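Local coordinates for Myo-inositol phosphohydrolase (Mitsuokella multacida, PDB 4WU3), which probably removes phosphate groups from inositol hexakisphosphate and related inositol phosphates as a phosphatase of the protein-tyrosine-phosphatase-like phytase family, at residues Q590-A593 and D594-Q598. The protein carries 2 engineered substitutions. Numbering follows the deposited sequence.
With 4IP (inositol-(1,3,4,5)-tetrakisphosphate), chain F.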
# COMPACT_ATOMS: atom_id res chain seq x y z
N GLN A 590 -12.08 -10.85 13.20
CA GLN A 590 -12.28 -12.19 13.78
C GLN A 590 -11.33 -13.19 13.16
O GLN A 590 -11.71 -14.04 12.36
CB GLN A 590 -13.73 -12.63 13.62
CG GLN A 590 -14.69 -11.80 14.45
CD GLN A 590 -16.13 -12.28 14.38
OE1 GLN A 590 -16.73 -12.33 13.31
NE2 GLN A 590 -16.68 -12.64 15.53
N TRP A 591 -10.07 -13.10 13.56
CA TRP A 591 -9.00 -13.88 12.95
C TRP A 591 -9.16 -15.38 13.17
O TRP A 591 -8.57 -16.17 12.44
CB TRP A 591 -7.64 -13.41 13.47
CG TRP A 591 -7.37 -13.71 14.91
CD1 TRP A 591 -7.62 -12.90 15.99
CD2 TRP A 591 -6.75 -14.89 15.43
NE1 TRP A 591 -7.22 -13.52 17.15
CE2 TRP A 591 -6.67 -14.74 16.83
CE3 TRP A 591 -6.25 -16.05 14.85
CZ2 TRP A 591 -6.11 -15.71 17.66
CZ3 TRP A 591 -5.71 -17.02 15.67
CH2 TRP A 591 -5.65 -16.85 17.06
N LYS A 592 -9.97 -15.77 14.15
CA LYS A 592 -10.12 -17.18 14.48
C LYS A 592 -11.05 -17.91 13.54
O LYS A 592 -11.15 -19.13 13.60
CB LYS A 592 -10.65 -17.35 15.91
CG LYS A 592 -9.66 -16.93 16.98
CD LYS A 592 -10.28 -17.03 18.36
CE LYS A 592 -9.39 -16.40 19.42
NZ LYS A 592 -9.97 -16.50 20.79
N ALA A 593 -11.73 -17.17 12.67
CA ALA A 593 -12.77 -17.74 11.83
C ALA A 593 -12.29 -18.95 11.02
O ALA A 593 -12.90 -20.00 11.07
CB ALA A 593 -13.33 -16.68 10.90
N ASP A 594 -11.21 -18.78 10.29
CA ASP A 594 -10.62 -19.86 9.49
C ASP A 594 -10.18 -21.04 10.35
O ASP A 594 -10.22 -22.18 9.90
CB ASP A 594 -9.42 -19.35 8.69
CG ASP A 594 -9.81 -18.35 7.60
OD1 ASP A 594 -10.98 -18.39 7.13
OD2 ASP A 594 -8.95 -17.52 7.21
N TYR A 595 -9.75 -20.76 11.58
CA TYR A 595 -9.24 -21.82 12.48
C TYR A 595 -10.37 -22.62 13.14
O TYR A 595 -10.24 -23.83 13.32
CB TYR A 595 -8.26 -21.25 13.51
CG TYR A 595 -7.03 -20.63 12.85
CD1 TYR A 595 -5.97 -21.42 12.43
CD2 TYR A 595 -6.97 -19.27 12.62
CE1 TYR A 595 -4.87 -20.87 11.81
CE2 TYR A 595 -5.87 -18.70 12.00
CZ TYR A 595 -4.82 -19.50 11.60
OH TYR A 595 -3.75 -18.90 10.98
N TYR A 596 -11.46 -21.95 13.49
CA TYR A 596 -12.69 -22.64 13.89
C TYR A 596 -13.21 -23.51 12.75
O TYR A 596 -13.64 -24.64 12.96
CB TYR A 596 -13.78 -21.64 14.24
CG TYR A 596 -13.61 -20.92 15.55
CD1 TYR A 596 -13.18 -21.58 16.69
CD2 TYR A 596 -13.94 -19.57 15.66
CE1 TYR A 596 -13.04 -20.91 17.90
CE2 TYR A 596 -13.81 -18.89 16.87
CZ TYR A 596 -13.36 -19.57 17.98
OH TYR A 596 -13.24 -18.90 19.19
N HIS A 597 -13.17 -22.98 11.53
CA HIS A 597 -13.67 -23.72 10.39
C HIS A 597 -12.84 -24.98 10.18
O HIS A 597 -13.37 -26.05 9.90
CB HIS A 597 -13.62 -22.89 9.12
CG HIS A 597 -13.81 -23.69 7.87
ND1 HIS A 597 -15.04 -24.19 7.49
CD2 HIS A 597 -12.93 -24.12 6.95
CE1 HIS A 597 -14.91 -24.87 6.37
NE2 HIS A 597 -13.63 -24.85 6.02
N GLN A 598 -11.54 -24.83 10.31
CA GLN A 598 -10.63 -25.95 10.15
C GLN A 598 -10.93 -27.00 11.23
O GLN A 598 -10.87 -28.21 10.97
CB GLN A 598 -9.20 -25.43 10.23
CG GLN A 598 -8.10 -26.48 10.23
CD GLN A 598 -6.75 -25.85 10.00
OE1 GLN A 598 -6.36 -24.90 10.69
NE2 GLN A 598 -6.01 -26.37 9.03
C1 4IP F . -8.35 -21.43 24.47
O1 4IP F . -8.53 -22.67 25.16
C2 4IP F . -7.70 -20.41 25.40
O2 4IP F . -8.49 -20.28 26.58
C3 4IP F . -7.61 -19.04 24.75
O3 4IP F . -7.03 -18.11 25.67
C4 4IP F . -8.98 -18.54 24.29
O4 4IP F . -8.81 -17.29 23.60
C5 4IP F . -9.63 -19.55 23.36
O5 4IP F . -10.93 -19.11 22.98
C6 4IP F . -9.72 -20.93 24.02
O6 4IP F . -10.29 -21.87 23.11
P1 4IP F . -7.37 -23.77 25.30
O1P 4IP F . -7.22 -24.33 23.91
O2P 4IP F . -7.93 -24.72 26.32
O3P 4IP F . -6.18 -23.00 25.81
P3 4IP F . -5.70 -17.29 25.26
O4P 4IP F . -5.96 -16.85 23.84
O5P 4IP F . -4.59 -18.29 25.43
O6P 4IP F . -5.66 -16.14 26.24
P4 4IP F . -9.66 -15.97 23.98
O7P 4IP F . -9.55 -15.85 25.48
O8P 4IP F . -8.94 -14.88 23.22
O9P 4IP F . -11.06 -16.29 23.47
P5 4IP F . -11.46 -19.40 21.48
OPF 4IP F . -10.22 -19.43 20.60
OPG 4IP F . -12.38 -18.22 21.22
OPH 4IP F . -12.17 -20.73 21.58
O HOH W 1 -10.21 -16.13 10.06
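Lys592 O takes two backbone N-H groups from the first turn of helix 593-613. The bond from Tyr596 N is 2.8 Å long and nearly straight, 170° at the hydrogen, whereas Tyr595 N reaches Lys592 O at 2.9 Å in a bent, weak bond. His597 N then binds Ala593 O, carrying the helical pattern on. A type I beta turn from Gln590 to Ala593 leads into the helix, and water 1 links turn to helix, accepting from Asp594 N and donating weakly to Trp591 O. Lys592, just before the helix, and Tyr596, one turn on, both reach the same inositol tetrakisphosphate. Their pocket includes Ser540 to Arg546, in the P-loop of this PTP-like phytase, with Ser540 and Arg546 hydrogen-bonded to the ligand. The Lys592 chain is extended beyond CG (chi2 176°), which carries NZ out to the ligand; Lys592 NZ donates to the bridging O4 of the ligand at 3.1 Å and weakly to OPF and OPG of the 5-phosphate. Along the way Lys592 CB packs 3.6 Å from Tyr596 CE2, and its CD lies near the phenol oxygen. A methionine in place of Lys592 would probably leave the phosphates without this cationic donor and weaken the hold on the ligand. The phenol of Tyr596 meets the 5-phosphate too, with OPG at the ring edge, near its plane, but the modelled approach is too short to assign a bond. On the turn side, the indole of Trp591 has Lys592 CG over the centre of one face, 3.6 Å above the plane, while Tyr595 CE2 comes to the indole edge, 3.9 Å from Trp591 CE3, the phenol plane at 69° to the six-membered ring. Trp591 also meets His512 edge-to-face, while Asp594 forms a salt bridge with Arg147.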